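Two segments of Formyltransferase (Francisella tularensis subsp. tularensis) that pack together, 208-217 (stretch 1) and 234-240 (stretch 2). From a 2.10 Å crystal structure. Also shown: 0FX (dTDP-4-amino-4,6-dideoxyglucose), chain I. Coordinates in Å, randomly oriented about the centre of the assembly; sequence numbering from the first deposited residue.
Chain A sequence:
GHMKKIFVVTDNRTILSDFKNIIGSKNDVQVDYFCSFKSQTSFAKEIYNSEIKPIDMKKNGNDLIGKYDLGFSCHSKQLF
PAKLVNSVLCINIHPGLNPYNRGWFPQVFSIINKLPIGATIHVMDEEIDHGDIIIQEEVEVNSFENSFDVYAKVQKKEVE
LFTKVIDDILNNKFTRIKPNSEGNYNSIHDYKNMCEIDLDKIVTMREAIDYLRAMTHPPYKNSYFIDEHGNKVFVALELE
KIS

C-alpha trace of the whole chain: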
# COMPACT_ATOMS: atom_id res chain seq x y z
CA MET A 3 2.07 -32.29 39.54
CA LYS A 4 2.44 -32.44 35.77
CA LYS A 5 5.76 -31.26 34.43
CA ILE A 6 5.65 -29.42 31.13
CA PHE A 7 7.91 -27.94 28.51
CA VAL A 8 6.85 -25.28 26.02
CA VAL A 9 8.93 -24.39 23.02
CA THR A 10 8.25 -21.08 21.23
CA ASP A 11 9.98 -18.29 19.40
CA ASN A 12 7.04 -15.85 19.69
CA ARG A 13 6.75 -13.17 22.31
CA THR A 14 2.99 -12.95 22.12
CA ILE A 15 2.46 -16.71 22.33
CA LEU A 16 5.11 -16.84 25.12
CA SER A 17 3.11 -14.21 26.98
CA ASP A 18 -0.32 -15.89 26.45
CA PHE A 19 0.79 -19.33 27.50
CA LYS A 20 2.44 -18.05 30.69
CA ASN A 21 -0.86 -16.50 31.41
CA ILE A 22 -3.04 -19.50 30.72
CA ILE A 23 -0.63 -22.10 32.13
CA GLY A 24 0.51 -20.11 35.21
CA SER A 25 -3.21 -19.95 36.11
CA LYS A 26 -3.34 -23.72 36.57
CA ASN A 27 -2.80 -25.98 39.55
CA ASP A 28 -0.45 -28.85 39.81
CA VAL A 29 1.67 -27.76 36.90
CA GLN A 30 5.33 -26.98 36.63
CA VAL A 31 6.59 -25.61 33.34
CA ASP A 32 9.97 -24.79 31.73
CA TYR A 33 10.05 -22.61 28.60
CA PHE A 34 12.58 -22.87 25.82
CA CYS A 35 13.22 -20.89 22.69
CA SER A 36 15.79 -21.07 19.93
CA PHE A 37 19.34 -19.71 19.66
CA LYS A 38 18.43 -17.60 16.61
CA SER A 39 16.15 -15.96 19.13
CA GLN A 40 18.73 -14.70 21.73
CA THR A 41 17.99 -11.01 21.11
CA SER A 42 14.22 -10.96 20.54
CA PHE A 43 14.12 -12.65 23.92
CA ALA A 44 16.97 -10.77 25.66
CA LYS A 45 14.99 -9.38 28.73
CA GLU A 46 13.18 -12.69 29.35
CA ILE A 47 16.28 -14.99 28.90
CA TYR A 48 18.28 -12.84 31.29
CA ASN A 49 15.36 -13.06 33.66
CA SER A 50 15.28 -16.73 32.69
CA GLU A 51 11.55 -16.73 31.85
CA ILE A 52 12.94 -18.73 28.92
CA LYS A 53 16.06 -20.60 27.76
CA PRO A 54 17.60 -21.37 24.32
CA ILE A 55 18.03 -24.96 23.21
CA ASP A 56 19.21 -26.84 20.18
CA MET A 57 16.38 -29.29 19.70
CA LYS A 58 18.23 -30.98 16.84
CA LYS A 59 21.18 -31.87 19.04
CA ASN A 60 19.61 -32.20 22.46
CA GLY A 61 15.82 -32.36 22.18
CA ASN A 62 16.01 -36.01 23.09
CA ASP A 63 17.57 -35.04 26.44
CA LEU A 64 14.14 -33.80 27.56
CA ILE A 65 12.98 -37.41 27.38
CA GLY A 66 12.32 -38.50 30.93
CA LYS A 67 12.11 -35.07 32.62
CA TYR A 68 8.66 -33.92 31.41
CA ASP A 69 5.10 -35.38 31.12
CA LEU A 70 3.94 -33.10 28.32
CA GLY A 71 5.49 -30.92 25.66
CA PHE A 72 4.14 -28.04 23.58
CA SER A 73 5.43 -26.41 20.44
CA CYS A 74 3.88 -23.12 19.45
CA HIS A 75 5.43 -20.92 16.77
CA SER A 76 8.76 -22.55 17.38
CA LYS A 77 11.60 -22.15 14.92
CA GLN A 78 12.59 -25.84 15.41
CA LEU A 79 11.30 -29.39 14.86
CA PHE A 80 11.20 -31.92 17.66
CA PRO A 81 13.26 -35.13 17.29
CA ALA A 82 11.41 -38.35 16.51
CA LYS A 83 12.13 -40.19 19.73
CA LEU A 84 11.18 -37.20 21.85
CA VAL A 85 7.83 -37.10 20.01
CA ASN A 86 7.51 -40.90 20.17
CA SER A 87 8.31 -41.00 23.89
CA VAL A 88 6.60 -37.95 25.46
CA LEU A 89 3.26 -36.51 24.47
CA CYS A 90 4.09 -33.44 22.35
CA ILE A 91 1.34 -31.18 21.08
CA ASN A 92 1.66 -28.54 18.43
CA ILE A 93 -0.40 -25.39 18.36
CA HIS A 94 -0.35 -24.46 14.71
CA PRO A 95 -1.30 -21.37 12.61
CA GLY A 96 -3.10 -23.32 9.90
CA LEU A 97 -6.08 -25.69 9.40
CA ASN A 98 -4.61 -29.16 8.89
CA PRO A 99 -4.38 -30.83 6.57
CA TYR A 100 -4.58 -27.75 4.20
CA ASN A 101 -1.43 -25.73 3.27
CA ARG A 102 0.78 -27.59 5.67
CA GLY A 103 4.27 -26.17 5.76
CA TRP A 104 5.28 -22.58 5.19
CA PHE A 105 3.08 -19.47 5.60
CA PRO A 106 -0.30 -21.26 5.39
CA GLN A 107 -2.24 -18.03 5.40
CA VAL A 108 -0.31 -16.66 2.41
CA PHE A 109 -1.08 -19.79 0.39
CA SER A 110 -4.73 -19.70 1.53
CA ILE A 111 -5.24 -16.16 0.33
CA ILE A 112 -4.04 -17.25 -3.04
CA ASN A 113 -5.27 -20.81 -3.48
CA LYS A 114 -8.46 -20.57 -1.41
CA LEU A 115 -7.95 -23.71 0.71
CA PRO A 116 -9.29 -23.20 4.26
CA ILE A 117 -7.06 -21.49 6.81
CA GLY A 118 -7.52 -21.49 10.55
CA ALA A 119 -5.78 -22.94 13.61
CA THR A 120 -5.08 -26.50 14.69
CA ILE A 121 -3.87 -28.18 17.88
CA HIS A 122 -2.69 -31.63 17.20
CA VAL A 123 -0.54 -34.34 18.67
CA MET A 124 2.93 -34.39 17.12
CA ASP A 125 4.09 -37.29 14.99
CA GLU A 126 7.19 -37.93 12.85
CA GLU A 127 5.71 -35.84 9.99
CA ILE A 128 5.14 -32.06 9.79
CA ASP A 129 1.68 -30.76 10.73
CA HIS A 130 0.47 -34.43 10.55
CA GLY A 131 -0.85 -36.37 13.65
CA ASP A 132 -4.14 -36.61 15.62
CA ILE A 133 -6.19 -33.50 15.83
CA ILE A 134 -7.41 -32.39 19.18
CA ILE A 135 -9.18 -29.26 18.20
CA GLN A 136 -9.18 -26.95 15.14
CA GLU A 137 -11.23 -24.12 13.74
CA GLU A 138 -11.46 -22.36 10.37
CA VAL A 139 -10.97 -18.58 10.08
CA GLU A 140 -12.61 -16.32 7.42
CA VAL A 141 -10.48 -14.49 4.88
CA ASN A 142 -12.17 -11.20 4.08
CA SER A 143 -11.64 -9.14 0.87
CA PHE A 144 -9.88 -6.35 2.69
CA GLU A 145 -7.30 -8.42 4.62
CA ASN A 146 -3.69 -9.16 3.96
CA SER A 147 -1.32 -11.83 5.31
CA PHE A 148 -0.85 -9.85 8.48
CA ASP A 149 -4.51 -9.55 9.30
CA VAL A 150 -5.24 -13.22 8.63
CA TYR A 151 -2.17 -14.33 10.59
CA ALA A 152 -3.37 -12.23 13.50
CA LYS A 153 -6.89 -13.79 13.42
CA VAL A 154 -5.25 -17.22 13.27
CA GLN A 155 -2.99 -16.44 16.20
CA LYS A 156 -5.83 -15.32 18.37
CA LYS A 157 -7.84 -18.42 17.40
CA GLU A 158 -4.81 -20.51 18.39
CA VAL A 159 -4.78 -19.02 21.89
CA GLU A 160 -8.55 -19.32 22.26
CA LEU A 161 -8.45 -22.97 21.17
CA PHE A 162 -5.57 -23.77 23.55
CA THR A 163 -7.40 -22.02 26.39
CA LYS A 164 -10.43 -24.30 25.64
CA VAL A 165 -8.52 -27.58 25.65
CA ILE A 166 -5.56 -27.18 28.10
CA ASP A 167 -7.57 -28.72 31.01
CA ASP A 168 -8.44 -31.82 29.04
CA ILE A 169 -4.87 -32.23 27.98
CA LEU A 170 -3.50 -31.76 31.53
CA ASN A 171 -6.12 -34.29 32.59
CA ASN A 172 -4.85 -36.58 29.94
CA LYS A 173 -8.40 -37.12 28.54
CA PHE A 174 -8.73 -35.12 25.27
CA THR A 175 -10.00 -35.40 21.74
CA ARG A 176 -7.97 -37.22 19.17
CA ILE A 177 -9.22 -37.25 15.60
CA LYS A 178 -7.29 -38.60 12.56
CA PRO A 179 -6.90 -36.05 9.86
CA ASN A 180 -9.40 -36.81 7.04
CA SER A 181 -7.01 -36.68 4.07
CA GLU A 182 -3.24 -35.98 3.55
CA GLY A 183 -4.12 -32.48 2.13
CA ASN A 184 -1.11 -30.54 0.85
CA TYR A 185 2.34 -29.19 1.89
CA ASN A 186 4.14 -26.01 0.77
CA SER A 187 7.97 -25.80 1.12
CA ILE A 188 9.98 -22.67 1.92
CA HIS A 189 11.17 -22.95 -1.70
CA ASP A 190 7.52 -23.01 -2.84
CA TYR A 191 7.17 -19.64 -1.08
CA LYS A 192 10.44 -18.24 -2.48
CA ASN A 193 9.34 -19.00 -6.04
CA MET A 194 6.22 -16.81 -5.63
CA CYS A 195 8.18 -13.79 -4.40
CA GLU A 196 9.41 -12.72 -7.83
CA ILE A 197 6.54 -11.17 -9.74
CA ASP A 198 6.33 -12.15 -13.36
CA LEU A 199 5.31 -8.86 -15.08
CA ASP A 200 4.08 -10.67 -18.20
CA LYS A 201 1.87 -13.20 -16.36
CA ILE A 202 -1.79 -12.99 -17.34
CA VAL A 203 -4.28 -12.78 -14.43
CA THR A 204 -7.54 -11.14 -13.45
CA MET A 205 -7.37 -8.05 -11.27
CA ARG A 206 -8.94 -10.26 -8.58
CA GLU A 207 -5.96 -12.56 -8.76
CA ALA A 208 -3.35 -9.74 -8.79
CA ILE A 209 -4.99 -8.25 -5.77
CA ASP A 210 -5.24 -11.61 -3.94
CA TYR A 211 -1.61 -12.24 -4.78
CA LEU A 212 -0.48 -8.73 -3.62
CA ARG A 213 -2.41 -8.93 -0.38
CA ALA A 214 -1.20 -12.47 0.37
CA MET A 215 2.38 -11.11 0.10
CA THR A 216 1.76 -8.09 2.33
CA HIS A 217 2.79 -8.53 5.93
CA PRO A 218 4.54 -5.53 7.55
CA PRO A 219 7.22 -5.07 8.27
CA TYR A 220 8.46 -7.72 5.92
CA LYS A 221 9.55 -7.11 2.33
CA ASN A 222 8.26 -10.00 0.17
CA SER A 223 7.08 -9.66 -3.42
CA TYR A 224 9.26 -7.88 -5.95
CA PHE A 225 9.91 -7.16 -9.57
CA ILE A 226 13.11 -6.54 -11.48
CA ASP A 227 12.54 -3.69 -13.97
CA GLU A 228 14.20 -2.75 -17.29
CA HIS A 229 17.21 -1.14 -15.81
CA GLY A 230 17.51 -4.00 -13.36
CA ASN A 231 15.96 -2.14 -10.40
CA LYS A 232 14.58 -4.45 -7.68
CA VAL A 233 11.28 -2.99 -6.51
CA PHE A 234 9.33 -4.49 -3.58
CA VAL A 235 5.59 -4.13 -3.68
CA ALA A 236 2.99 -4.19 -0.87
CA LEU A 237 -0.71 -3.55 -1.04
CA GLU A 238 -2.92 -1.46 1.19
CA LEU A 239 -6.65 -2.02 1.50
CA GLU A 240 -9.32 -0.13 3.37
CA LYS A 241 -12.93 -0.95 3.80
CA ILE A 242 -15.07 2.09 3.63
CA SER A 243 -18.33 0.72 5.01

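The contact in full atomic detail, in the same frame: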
# COMPACT_ATOMS: atom_id res chain seq x y z
N ALA A 208 -4.54 -10.56 -9.04
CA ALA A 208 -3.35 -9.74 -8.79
C ALA A 208 -3.50 -9.22 -7.39
O ALA A 208 -2.55 -9.21 -6.63
CB ALA A 208 -3.20 -8.59 -9.80
N ILE A 209 -4.70 -8.77 -7.08
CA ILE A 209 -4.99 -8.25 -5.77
C ILE A 209 -4.82 -9.30 -4.67
O ILE A 209 -4.22 -9.01 -3.61
CB ILE A 209 -6.35 -7.58 -5.75
CG1 ILE A 209 -6.18 -6.27 -6.49
CG2 ILE A 209 -6.84 -7.36 -4.32
CD1 ILE A 209 -7.50 -5.66 -6.87
N ASP A 210 -5.36 -10.49 -4.90
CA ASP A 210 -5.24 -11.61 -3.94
C ASP A 210 -3.78 -11.93 -3.82
O ASP A 210 -3.32 -11.99 -2.71
CB ASP A 210 -6.09 -12.82 -4.30
CG ASP A 210 -7.58 -12.55 -4.11
OD1 ASP A 210 -7.97 -11.49 -3.53
OD2 ASP A 210 -8.37 -13.40 -4.56
N TYR A 211 -3.04 -12.00 -4.92
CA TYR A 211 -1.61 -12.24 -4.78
C TYR A 211 -0.88 -11.12 -3.95
O TYR A 211 -0.03 -11.39 -3.09
CB TYR A 211 -0.96 -12.39 -6.15
CG TYR A 211 0.54 -12.38 -6.10
CD1 TYR A 211 1.26 -13.54 -5.89
CD2 TYR A 211 1.25 -11.20 -6.20
CE1 TYR A 211 2.64 -13.53 -5.81
CE2 TYR A 211 2.62 -11.18 -6.13
CZ TYR A 211 3.33 -12.33 -5.90
OH TYR A 211 4.71 -12.30 -5.80
N LEU A 212 -1.15 -9.87 -4.28
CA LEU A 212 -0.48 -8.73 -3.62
C LEU A 212 -0.79 -8.67 -2.11
O LEU A 212 0.11 -8.51 -1.25
CB LEU A 212 -0.85 -7.42 -4.34
CG LEU A 212 -0.12 -7.36 -5.68
CD1 LEU A 212 -0.64 -6.25 -6.59
CD2 LEU A 212 1.38 -7.29 -5.49
N ARG A 213 -2.06 -8.86 -1.77
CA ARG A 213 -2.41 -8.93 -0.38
C ARG A 213 -1.87 -10.14 0.39
O ARG A 213 -1.47 -10.01 1.58
CB ARG A 213 -3.89 -8.65 -0.12
CG ARG A 213 -4.83 -9.82 -0.41
CD ARG A 213 -6.23 -9.33 -0.60
NE ARG A 213 -7.21 -10.33 -1.03
CZ ARG A 213 -8.09 -10.90 -0.21
NH1 ARG A 213 -8.05 -10.68 1.07
NH2 ARG A 213 -9.00 -11.76 -0.68
N ALA A 214 -1.75 -11.28 -0.28
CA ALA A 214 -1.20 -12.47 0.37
C ALA A 214 0.29 -12.25 0.70
O ALA A 214 0.82 -12.80 1.65
CB ALA A 214 -1.30 -13.70 -0.52
N MET A 215 0.97 -11.43 -0.10
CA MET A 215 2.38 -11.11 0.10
C MET A 215 2.70 -9.87 0.94
O MET A 215 3.89 -9.56 1.10
CB MET A 215 3.06 -10.96 -1.27
CG MET A 215 3.06 -12.18 -2.16
SD MET A 215 3.90 -13.65 -1.56
CE MET A 215 5.58 -13.30 -1.95
N THR A 216 1.67 -9.26 1.51
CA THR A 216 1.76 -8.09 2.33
C THR A 216 1.57 -8.38 3.81
O THR A 216 0.50 -8.83 4.28
CB THR A 216 0.80 -6.96 1.85
OG1 THR A 216 1.01 -6.67 0.45
CG2 THR A 216 1.03 -5.71 2.68
N HIS A 217 2.67 -8.18 4.53
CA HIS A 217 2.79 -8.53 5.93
C HIS A 217 3.89 -7.62 6.54
O HIS A 217 5.03 -8.07 6.61
CB HIS A 217 3.15 -10.00 6.06
CG HIS A 217 2.87 -10.59 7.41
ND1 HIS A 217 2.07 -11.69 7.61
CD2 HIS A 217 3.27 -10.20 8.65
CE1 HIS A 217 1.97 -11.95 8.90
NE2 HIS A 217 2.70 -11.06 9.55
N PHE A 234 10.29 -3.72 -4.38
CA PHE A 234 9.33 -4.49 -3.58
C PHE A 234 7.96 -3.81 -3.61
O PHE A 234 7.84 -2.59 -3.68
CB PHE A 234 9.74 -4.65 -2.13
CG PHE A 234 10.92 -5.55 -1.93
CD1 PHE A 234 10.76 -6.92 -1.89
CD2 PHE A 234 12.18 -5.02 -1.70
CE1 PHE A 234 11.83 -7.77 -1.68
CE2 PHE A 234 13.27 -5.85 -1.49
CZ PHE A 234 13.09 -7.23 -1.47
N VAL A 235 6.92 -4.63 -3.55
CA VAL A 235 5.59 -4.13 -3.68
C VAL A 235 4.82 -4.63 -2.49
O VAL A 235 5.05 -5.75 -2.10
CB VAL A 235 5.00 -4.60 -5.00
CG1 VAL A 235 5.92 -4.26 -6.14
CG2 VAL A 235 4.78 -6.11 -5.05
N ALA A 236 3.89 -3.84 -1.96
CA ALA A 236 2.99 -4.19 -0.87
C ALA A 236 1.66 -3.58 -1.19
O ALA A 236 1.63 -2.50 -1.80
CB ALA A 236 3.42 -3.61 0.48
N LEU A 237 0.57 -4.16 -0.73
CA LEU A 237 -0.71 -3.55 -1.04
C LEU A 237 -1.44 -3.04 0.17
O LEU A 237 -1.31 -3.64 1.23
CB LEU A 237 -1.55 -4.60 -1.73
CG LEU A 237 -2.88 -4.13 -2.33
CD1 LEU A 237 -2.61 -3.34 -3.60
CD2 LEU A 237 -3.71 -5.35 -2.66
N GLU A 238 -2.15 -1.94 0.08
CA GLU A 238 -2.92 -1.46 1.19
C GLU A 238 -4.38 -1.51 0.81
O GLU A 238 -4.76 -1.12 -0.32
CB GLU A 238 -2.67 0.02 1.48
CG GLU A 238 -1.25 0.46 1.74
CD GLU A 238 -1.17 2.00 1.72
OE1 GLU A 238 -2.10 2.63 2.30
OE2 GLU A 238 -0.24 2.58 1.11
N LEU A 239 -5.22 -1.90 1.76
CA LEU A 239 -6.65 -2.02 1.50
C LEU A 239 -7.42 -1.41 2.64
O LEU A 239 -7.11 -1.66 3.80
CB LEU A 239 -7.06 -3.48 1.41
CG LEU A 239 -6.30 -4.19 0.33
CD1 LEU A 239 -5.56 -5.38 0.85
CD2 LEU A 239 -7.21 -4.65 -0.78
N GLU A 240 -8.53 -0.75 2.32
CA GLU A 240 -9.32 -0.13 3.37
C GLU A 240 -10.77 -0.22 3.03
O GLU A 240 -11.25 0.30 2.01
CB GLU A 240 -8.91 1.33 3.64
CG GLU A 240 -9.84 2.04 4.61
CD GLU A 240 -9.30 3.37 5.14
OE1 GLU A 240 -9.73 3.73 6.26
OE2 GLU A 240 -8.47 4.03 4.47
O4P 0FX I . 5.25 -17.78 12.97
P2 0FX I . 6.43 -17.13 13.75
O3P 0FX I . 6.34 -16.18 14.92
O1G 0FX I . 7.79 -17.93 13.53
C1G 0FX I . 7.98 -19.21 14.09
C2G 0FX I . 9.34 -19.54 13.51
O2G 0FX I . 10.23 -18.42 13.56
C3G 0FX I . 9.24 -20.00 12.07
O3G 0FX I . 10.58 -20.46 11.79
C4G 0FX I . 8.14 -21.09 11.98
N4A 0FX I . 8.03 -21.67 10.65
C5G 0FX I . 6.77 -20.58 12.44
C6G 0FX I . 5.72 -21.69 12.39
O5G 0FX I . 6.91 -20.12 13.78
OPP 0FX I . 7.15 -15.85 13.10
P 0FX I . 7.64 -15.45 11.66
O1P 0FX I . 8.92 -16.12 11.17
O2P 0FX I . 7.42 -13.98 11.97
O5 0FX I . 6.46 -15.67 10.58
C5 0FX I . 5.20 -15.04 10.85
C4 0FX I . 4.54 -14.54 9.59
O4 0FX I . 5.21 -13.38 9.13
C3 0FX I . 4.55 -15.47 8.41
O3 0FX I . 3.36 -16.28 8.34
C2 0FX I . 4.47 -14.53 7.22
C1 0FX I . 5.21 -13.29 7.73
N11 0FX I . 6.54 -13.23 7.11
C61 0FX I . 7.59 -13.80 7.72
C51 0FX I . 8.84 -13.75 7.13
C5A 0FX I . 10.09 -14.40 7.70
C21 0FX I . 6.68 -12.58 5.93
O21 0FX I . 5.66 -11.96 5.31
N31 0FX I . 7.88 -12.46 5.34
C41 0FX I . 8.92 -13.05 5.96
O41 0FX I . 10.14 -13.03 5.42

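Residues 208-214 form the last part of a helix that begins earlier in the chain, and residues 234-240 lie within a strand that extends beyond the stretch at both ends. The two axes approach to 7.0 Å and cross at -104°, so the helix runs nearly across the strand, burying 377 Å² in all. Helical hydrogen bonding carries through to Met 215, whose N lies 3.2 Å from Tyr 211 O, but Met 215 is also the first residue to leave helical phi/psi. The chain then turns so that Thr 216 comes against the strand, its CA 5.2 Å from Ala 236 CA.

Thr 216 makes the polar link between the stretches. Leu 237 N donates to Thr 216 OG1 at 2.8 Å, with a nearly straight angle of 165° at the hydrogen, while the same hydroxyl, Thr 216 OG1, donates to Leu 212 O at 2.7 Å. A hydroxyl can give one hydrogen bond and accept another, and here it does both, joining a strand amide to a carbonyl near the end of the helix. Threonine also brings a methyl group: Thr 216 CG2 rests 3.9 Å from Ala 236 CB, a contact between two methyl groups.

The rest of the contact is largely apolar. Leu 237, whose CA-to-CB bond points toward the helix, has the largest area covered by the other stretch. Its CB lies 3.9 Å from Leu 212 CB, and its CD2 reaches the helix backbone, 3.8 Å from Ile 209 O and 4.0 Å from Arg 213 N. Arg 213 N is itself hydrogen-bonded to Ile 209 O at 2.8 Å, so the methyl packs beside a helical bond whose polar atoms are already paired. Branched aliphatic side chains suit such a crossing because they fill space without polar groups that would need partners. The CA-to-CB bond of Leu 212 also points toward the strand, and Leu 212 CD2 meets Val 235 CG2 at 3.6 Å. The CA-to-CB bond of Ile 209 points sideways, with Ile 209 CG2 4.1 Å from Leu 237 CD2 and a looser 4.5 Å from Leu 239 CD2.

Arg 213 CB packs 3.8 Å from Leu 239 CD1, but the end of the side chain leads away from the strand. There Arg 213 NE forms a salt bridge with Asp 210 OD1 at 2.9 Å, and Arg 213 NH2 donates to Asp 210 OD1 at 3.0 Å. The aliphatic base thus joins the apolar packing, while the guanidinium pairs with Asp 210 one turn back, and its NH1 is hydrogen-bonded elsewhere in the structure.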